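Non-reducing end alpha-L-arabinofuranosidase BoGH43B (Bacteroides ovatus, PDB 5JOZ) hydrolyses terminal non-reducing alpha-L-arabinofuranosyl residues from the side branches of xyloglucan, converting S units into X units during xyloglucan degradation. Local coordinates at residues Thr11-Asp16 with Gly362-Ala367; Leu28-Phe33 with Pro40-Lys45; Phe378-Glu383 with Leu401-Arg406. All blocks are in the same frame, centred on the assembly; numbering follows the deposited sequence.

Interaction 1 of 3, residues Thr11-Asp16 with Gly362-Ala367; sequences TGMNPD and GRRQAA
The guanidinium of Arg-364 reaches across to the backbone of the 11-16 loop, and NE donates to Met-13 O at 2.8 Å. The acceptor sits at the guanidinium edge, near its plane; NE comes in almost along the C=O axis, although the N-H is bent (137°). An arginine suits this place because its chain, extended from CG to NE, reaches the loop backbone and NH2 can still donate to a water, 2.9 Å away. The bent chain of Met-13 crosses the Arg-364 chain obliquely, CE lying 4.1 Å from Arg-364 NH2. At the other end Thr-11 OG1 donates to a lone pair of Ala-366 O, also at 2.8 Å. Between these bonds Gly-12 lies against the other backbone; a CB there would sit tightly, about 3.2 Å from Arg-364 CB, and the positive phi (73°) also suits a glycine. In the second shell, Asn-14 ND2 holds Thr-11 O at 3.0 Å, while OD1 takes a hydrogen bond from Tyr-42 OH. NE2 of Gln-365 hydrogen-bonds Ala-367 O, and its OE1 bonds the hydroxyl of Tyr-447. This is an interdomain contact of a two-domain GH43 enzyme: the concanavalin A-like sandwich meets the loop leading to the inferred proton acceptor, Asp-16.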
# COMPACT_ATOMS: atom_id res chain seq x y z
N THR A 11 -9.39 -0.05 -0.34
CA THR A 11 -9.19 -0.96 0.79
C THR A 11 -7.91 -1.75 0.64
O THR A 11 -7.28 -1.70 -0.40
CB THR A 11 -10.37 -1.95 0.90
OG1 THR A 11 -10.54 -2.63 -0.34
CG2 THR A 11 -11.64 -1.21 1.21
N GLY A 12 -7.54 -2.49 1.69
CA GLY A 12 -6.25 -3.20 1.71
C GLY A 12 -5.13 -2.19 1.89
O GLY A 12 -5.38 -0.98 1.97
N MET A 13 -3.89 -2.67 1.94
CA MET A 13 -2.77 -1.82 2.29
C MET A 13 -2.57 -0.76 1.22
O MET A 13 -2.12 -1.07 0.12
CB MET A 13 -1.49 -2.62 2.51
CG MET A 13 -0.39 -1.79 3.15
SD MET A 13 1.27 -2.21 2.61
CE MET A 13 1.15 -1.97 0.84
N ASN A 14 -2.95 0.47 1.56
CA ASN A 14 -2.95 1.62 0.66
C ASN A 14 -2.74 2.92 1.47
O ASN A 14 -3.59 3.81 1.49
CB ASN A 14 -4.25 1.66 -0.14
CG ASN A 14 -4.16 0.88 -1.45
OD1 ASN A 14 -3.34 1.19 -2.31
ND2 ASN A 14 -5.01 -0.14 -1.61
N PRO A 15 -1.59 3.04 2.14
CA PRO A 15 -1.37 4.18 3.01
C PRO A 15 -0.85 5.43 2.30
O PRO A 15 -0.40 5.37 1.15
CB PRO A 15 -0.30 3.66 3.99
CG PRO A 15 0.19 2.35 3.45
CD PRO A 15 -0.39 2.19 2.08
N ASP A 16 -0.90 6.55 3.02
CA ASP A 16 -0.24 7.81 2.63
C ASP A 16 -0.75 8.32 1.27
O ASP A 16 0.06 8.61 0.38
CB ASP A 16 1.29 7.64 2.60
CG ASP A 16 1.86 7.20 3.93
OD1 ASP A 16 1.55 7.84 4.95
OD2 ASP A 16 2.66 6.24 3.96
N GLY A 362 1.95 -11.97 -4.71
CA GLY A 362 0.75 -11.83 -3.90
C GLY A 362 -0.01 -10.55 -4.14
O GLY A 362 0.37 -9.72 -4.96
N ARG A 363 -1.10 -10.42 -3.40
CA ARG A 363 -1.89 -9.22 -3.46
C ARG A 363 -2.46 -8.86 -2.11
O ARG A 363 -2.65 -9.71 -1.24
CB ARG A 363 -2.98 -9.36 -4.52
CG ARG A 363 -4.17 -10.21 -4.14
CD ARG A 363 -5.35 -9.88 -5.05
NE ARG A 363 -5.33 -10.65 -6.28
CZ ARG A 363 -6.22 -10.52 -7.25
NH1 ARG A 363 -7.20 -9.63 -7.17
NH2 ARG A 363 -6.11 -11.28 -8.33
N ARG A 364 -2.75 -7.57 -1.97
CA ARG A 364 -3.30 -6.99 -0.76
C ARG A 364 -4.61 -7.66 -0.35
O ARG A 364 -5.49 -7.86 -1.19
CB ARG A 364 -3.58 -5.50 -0.99
CG ARG A 364 -2.36 -4.62 -1.19
CD ARG A 364 -2.72 -3.37 -1.97
NE ARG A 364 -1.58 -2.48 -2.18
CZ ARG A 364 -0.57 -2.68 -3.05
NH1 ARG A 364 -0.51 -3.77 -3.82
NH2 ARG A 364 0.40 -1.76 -3.14
N GLN A 365 -4.73 -8.03 0.92
CA GLN A 365 -6.03 -8.44 1.45
C GLN A 365 -6.94 -7.21 1.57
O GLN A 365 -6.83 -6.42 2.50
CB GLN A 365 -5.90 -9.16 2.79
CG GLN A 365 -7.19 -9.88 3.17
CD GLN A 365 -7.16 -10.45 4.56
OE1 GLN A 365 -6.09 -10.76 5.08
NE2 GLN A 365 -8.33 -10.59 5.18
N ALA A 366 -7.83 -7.08 0.60
CA ALA A 366 -8.68 -5.91 0.43
C ALA A 366 -10.04 -6.02 1.14
O ALA A 366 -10.88 -5.12 1.00
CB ALA A 366 -8.90 -5.67 -1.06
N ALA A 367 -10.27 -7.11 1.87
CA ALA A 367 -11.50 -7.28 2.64
C ALA A 367 -11.29 -8.15 3.88
O ALA A 367 -10.45 -9.05 3.90
CB ALA A 367 -12.60 -7.86 1.75
O HOH W 1 -0.03 0.68 -1.67

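Interaction 2 of 3, residues Leu28-Phe33 with Pro40-Lys45; sequences LVTSTF and PVYHSK
Tyr-42 has CG anti to its carbonyl carbon and Leu-28 has CG anti to its backbone N (chi1 -172°), which brings the two side chains together obliquely on one face of the sheet, CD2 of Leu-28 lying 4.1 Å from CD2 of Tyr-42. Thr-30 puts OG1 in the crowded position between N and carbonyl carbon (chi1 53°). From there OG1 meets the edge of the Tyr-42 ring, 3.7 Å from CE2, and both hydroxyls bond to Asn-14 OD1 of the 11-16 loop; a threonine and a tyrosine thus give an apolar flank plus a polar tip aimed at one buried acceptor. Beneath them the backbones form an antiparallel hydrogen-bonded pair: Tyr-42 N donates nearly straight (168°) to Leu-28 O at 2.8 Å, and Leu-28 N returns a more bent bond to Tyr-42 O at 3.0 Å. On the reverse face Val-29 and Val-41 lie side by side, beta-branched residues well suited to a strand. Pro-40 begins its strand with no N-H to offer, and its ring packs against the chain where 30-32 diverges from strand 40-44: CG lies 3.4 Å from Thr-30 OG1, and CD meets Thr-32 CG2 tip to tip, a tight 3.3 Å. An alanine here would probably loosen the packing against Thr-30 and Thr-32, since CG and CD would be gone. Strands 25-29 and 40-44 are the inner pair of a four-stranded antiparallel sheet, one blade of the GH43 beta-propeller, flanked by 18-22 and 51-55; Val-29 also packs on strand 74-83 of the next blade.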
# COMPACT_ATOMS: atom_id res chain seq x y z
N LEU A 28 -4.14 8.99 -8.06
CA LEU A 28 -3.79 8.81 -6.66
C LEU A 28 -2.74 7.73 -6.49
O LEU A 28 -2.77 6.71 -7.16
CB LEU A 28 -5.05 8.45 -5.88
CG LEU A 28 -5.01 8.37 -4.36
CD1 LEU A 28 -6.41 8.68 -3.81
CD2 LEU A 28 -4.56 7.00 -3.87
N VAL A 29 -1.82 7.98 -5.56
CA VAL A 29 -0.76 7.04 -5.22
C VAL A 29 -0.76 6.75 -3.75
O VAL A 29 -1.13 7.59 -2.96
CB VAL A 29 0.66 7.56 -5.58
CG1 VAL A 29 0.91 7.42 -7.07
CG2 VAL A 29 0.88 9.00 -5.10
N THR A 30 -0.27 5.56 -3.41
CA THR A 30 -0.12 5.13 -2.04
C THR A 30 1.24 4.49 -1.85
O THR A 30 1.82 4.00 -2.81
CB THR A 30 -1.23 4.09 -1.68
OG1 THR A 30 -1.25 3.03 -2.63
CG2 THR A 30 -2.59 4.77 -1.68
N SER A 31 1.73 4.48 -0.61
CA SER A 31 3.03 3.92 -0.26
C SER A 31 3.07 2.37 -0.25
O SER A 31 2.09 1.70 0.08
CB SER A 31 3.52 4.50 1.07
OG SER A 31 2.58 4.33 2.11
N THR A 32 4.22 1.83 -0.60
CA THR A 32 4.41 0.39 -0.82
C THR A 32 5.52 -0.29 -0.01
O THR A 32 5.52 -1.51 0.11
CB THR A 32 4.66 0.12 -2.31
OG1 THR A 32 5.51 1.15 -2.86
CG2 THR A 32 3.38 0.16 -3.06
N PHE A 33 6.47 0.47 0.53
CA PHE A 33 7.52 -0.09 1.39
C PHE A 33 8.35 -1.14 0.61
O PHE A 33 8.87 -0.81 -0.46
CB PHE A 33 6.89 -0.55 2.71
CG PHE A 33 6.23 0.59 3.44
CD1 PHE A 33 6.99 1.45 4.22
CD2 PHE A 33 4.90 0.87 3.26
CE1 PHE A 33 6.41 2.55 4.85
CE2 PHE A 33 4.31 1.97 3.88
CZ PHE A 33 5.07 2.80 4.68
N PRO A 40 1.61 2.34 -6.48
CA PRO A 40 0.56 2.16 -7.46
C PRO A 40 -0.17 3.47 -7.77
O PRO A 40 -0.35 4.31 -6.88
CB PRO A 40 -0.38 1.15 -6.79
CG PRO A 40 -0.13 1.32 -5.35
CD PRO A 40 1.34 1.55 -5.27
N VAL A 41 -0.54 3.63 -9.04
CA VAL A 41 -1.29 4.78 -9.52
C VAL A 41 -2.71 4.34 -9.81
O VAL A 41 -2.94 3.56 -10.73
CB VAL A 41 -0.71 5.31 -10.85
CG1 VAL A 41 -1.54 6.48 -11.37
CG2 VAL A 41 0.75 5.71 -10.69
N TYR A 42 -3.67 4.86 -9.04
CA TYR A 42 -5.09 4.62 -9.26
C TYR A 42 -5.72 5.81 -10.03
O TYR A 42 -5.25 6.93 -9.91
CB TYR A 42 -5.82 4.43 -7.92
CG TYR A 42 -5.27 3.31 -7.05
CD1 TYR A 42 -5.74 1.99 -7.18
CD2 TYR A 42 -4.29 3.57 -6.10
CE1 TYR A 42 -5.25 0.97 -6.37
CE2 TYR A 42 -3.79 2.55 -5.29
CZ TYR A 42 -4.27 1.26 -5.42
OH TYR A 42 -3.74 0.26 -4.61
N HIS A 43 -6.77 5.53 -10.79
CA HIS A 43 -7.45 6.51 -11.63
C HIS A 43 -8.94 6.53 -11.27
O HIS A 43 -9.53 5.48 -11.06
CB HIS A 43 -7.25 6.12 -13.10
CG HIS A 43 -7.97 7.00 -14.07
ND1 HIS A 43 -8.40 6.55 -15.30
CD2 HIS A 43 -8.32 8.31 -14.02
CE1 HIS A 43 -8.99 7.52 -15.95
NE2 HIS A 43 -8.96 8.61 -15.20
N SER A 44 -9.52 7.73 -11.15
CA SER A 44 -10.97 7.88 -10.96
C SER A 44 -11.51 9.08 -11.75
O SER A 44 -10.75 9.98 -12.11
CB SER A 44 -11.28 8.03 -9.46
OG SER A 44 -12.68 8.09 -9.19
N LYS A 45 -12.81 9.06 -12.02
CA LYS A 45 -13.57 10.23 -12.51
C LYS A 45 -14.58 10.80 -11.50
O LYS A 45 -15.16 11.87 -11.75
CB LYS A 45 -14.28 9.89 -13.83
CG LYS A 45 -13.29 9.43 -14.90
CD LYS A 45 -13.88 9.42 -16.30
CE LYS A 45 -12.78 9.40 -17.35
NZ LYS A 45 -12.30 10.77 -17.68

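Interaction 3 of 3, residues Phe378-Glu383 with Leu401-Arg406; sequences FIPKVE and LLITER
In the concanavalin A-like beta-sandwich of the C-terminal domain, the loop that leaves strand 370-377 folds over the end of strand 397-406, so that a loop leaving a strand of one sheet packs on a strand of the other. Three apolar side chains start the contact. Phe-378, its CG anti to the backbone N (chi1 -178°), runs alongside Ile-403 in the reverse sense, its ring edge turned to the branched side chain and the backbone: CD2 is 4.0 Å from Ile-403 CB, and CE2 is 3.4 Å from Ile-403 O. Pro-380 follows with CG resting 3.4 Å from Thr-404 C, a rigid, compact ring that packs closely on the main chain. Further out, where the contact nears solvent, Glu-383 lays its CB and CG along Glu-405 O, CG at 3.3 Å, and its OE2 bonds Asn-407 N just beyond the strand. Thr-404 turns OG1 to Glu-385 O in the same loop, while its CG2 sits over one face of the Arg-406 guanidinium, toward the rim. Arginine fits here because its chain, bent at chi2 (-70°), doubles back over its own strand and turns NH1, which can donate twice, to two backbone carbonyls. NH1 of Arg-406 binds Glu-405 O from above the carbonyl plane at 2.8 Å and also donates to a lone pair of Glu-383 O at 2.9 Å, the second bond being the straighter (153°).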
# COMPACT_ATOMS: atom_id res chain seq x y z
N PHE A 378 2.28 -29.26 -8.12
CA PHE A 378 3.61 -29.22 -7.51
C PHE A 378 4.04 -30.56 -6.94
O PHE A 378 3.44 -31.06 -5.99
CB PHE A 378 3.71 -28.15 -6.41
CG PHE A 378 5.08 -28.05 -5.79
CD1 PHE A 378 6.19 -27.75 -6.58
CD2 PHE A 378 5.28 -28.28 -4.43
CE1 PHE A 378 7.46 -27.67 -6.02
CE2 PHE A 378 6.55 -28.20 -3.87
CZ PHE A 378 7.64 -27.89 -4.66
N ILE A 379 5.10 -31.13 -7.53
CA ILE A 379 5.69 -32.38 -7.05
C ILE A 379 6.99 -32.05 -6.33
O ILE A 379 7.98 -31.70 -6.98
CB ILE A 379 5.98 -33.36 -8.21
CG1 ILE A 379 4.71 -33.64 -9.03
CG2 ILE A 379 6.60 -34.65 -7.68
CD1 ILE A 379 3.56 -34.25 -8.25
N PRO A 380 7.00 -32.12 -4.98
CA PRO A 380 8.27 -31.96 -4.26
C PRO A 380 9.04 -33.27 -4.24
O PRO A 380 8.43 -34.32 -4.11
CB PRO A 380 7.82 -31.57 -2.85
CG PRO A 380 6.49 -32.22 -2.68
CD PRO A 380 5.87 -32.31 -4.05
N LYS A 381 10.36 -33.20 -4.38
CA LYS A 381 11.20 -34.40 -4.39
C LYS A 381 11.96 -34.63 -3.07
O LYS A 381 12.44 -35.74 -2.86
CB LYS A 381 12.18 -34.36 -5.58
N VAL A 382 12.05 -33.62 -2.20
CA VAL A 382 12.73 -33.76 -0.89
C VAL A 382 12.14 -32.78 0.15
O VAL A 382 11.50 -31.79 -0.23
CB VAL A 382 14.27 -33.65 -1.05
CG1 VAL A 382 14.69 -32.23 -1.45
CG2 VAL A 382 15.02 -34.14 0.18
N GLU A 383 12.34 -33.05 1.44
CA GLU A 383 11.58 -32.37 2.53
C GLU A 383 11.68 -30.83 2.56
O GLU A 383 10.71 -30.18 2.94
CB GLU A 383 11.91 -32.98 3.91
CG GLU A 383 11.64 -34.50 3.99
CD GLU A 383 11.28 -35.04 5.37
OE1 GLU A 383 11.46 -34.34 6.40
OE2 GLU A 383 10.82 -36.21 5.44
N LEU A 401 0.41 -22.12 3.72
CA LEU A 401 -0.37 -23.28 3.31
C LEU A 401 0.34 -23.92 2.11
O LEU A 401 0.10 -23.53 0.96
CB LEU A 401 -1.81 -22.88 2.98
CG LEU A 401 -2.71 -23.98 2.40
CD1 LEU A 401 -2.81 -25.15 3.36
CD2 LEU A 401 -4.07 -23.42 2.06
N LEU A 402 1.21 -24.89 2.39
CA LEU A 402 2.15 -25.42 1.40
C LEU A 402 2.02 -26.91 1.14
O LEU A 402 1.61 -27.68 2.01
CB LEU A 402 3.58 -25.14 1.84
CG LEU A 402 3.89 -23.70 2.24
CD1 LEU A 402 5.32 -23.58 2.77
CD2 LEU A 402 3.66 -22.73 1.09
N ILE A 403 2.40 -27.30 -0.09
CA ILE A 403 2.60 -28.67 -0.49
C ILE A 403 4.08 -28.95 -0.35
O ILE A 403 4.90 -28.18 -0.87
CB ILE A 403 2.22 -28.91 -1.96
CG1 ILE A 403 0.75 -28.59 -2.19
CG2 ILE A 403 2.54 -30.36 -2.38
CD1 ILE A 403 0.37 -28.52 -3.65
N THR A 404 4.41 -30.05 0.33
CA THR A 404 5.80 -30.48 0.57
C THR A 404 5.85 -32.02 0.69
O THR A 404 4.84 -32.70 0.44
CB THR A 404 6.38 -29.79 1.83
OG1 THR A 404 7.76 -30.13 1.99
CG2 THR A 404 5.62 -30.18 3.08
N GLU A 405 7.01 -32.56 1.08
CA GLU A 405 7.21 -34.00 1.26
C GLU A 405 7.62 -34.24 2.71
O GLU A 405 8.53 -33.60 3.22
CB GLU A 405 8.28 -34.52 0.28
CG GLU A 405 8.32 -36.04 0.10
CD GLU A 405 7.29 -36.58 -0.89
OE1 GLU A 405 7.20 -37.82 -1.03
OE2 GLU A 405 6.56 -35.80 -1.55
N ARG A 406 6.92 -35.15 3.37
CA ARG A 406 7.22 -35.51 4.75
C ARG A 406 7.23 -37.02 4.85
O ARG A 406 6.24 -37.67 4.55
CB ARG A 406 6.16 -34.93 5.70
CG ARG A 406 6.24 -33.43 5.91
CD ARG A 406 7.47 -33.03 6.74
NE ARG A 406 7.67 -31.58 6.84
CZ ARG A 406 8.28 -30.81 5.94
NH1 ARG A 406 8.75 -31.29 4.80
NH2 ARG A 406 8.41 -29.51 6.19

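How the interactions relate
Interactions 1 and 2 are neighbours, their centres about 11 Å apart, and interaction 2 lies within the long stretch of chain between the two halves of interaction 1. Tyr-42 OH lies 2.5 Å from Asn-14 OD1, and Ser-31 OG 2.7 Å from OD2 of Asp-16, the inferred proton acceptor; both are probable hydrogen bonds. Arg-364 of the C-terminal domain also packs on Thr-32, NH2 to CG2 3.5 Å, so the domain interface adjoins the blade beside the active site. Interaction 3 stands apart, its centre about 30 Å from that of interaction 1 and about 38 Å from that of interaction 2; it shares with interaction 1 a sheet of the sandwich, reached through strands 359-364 and 397-406.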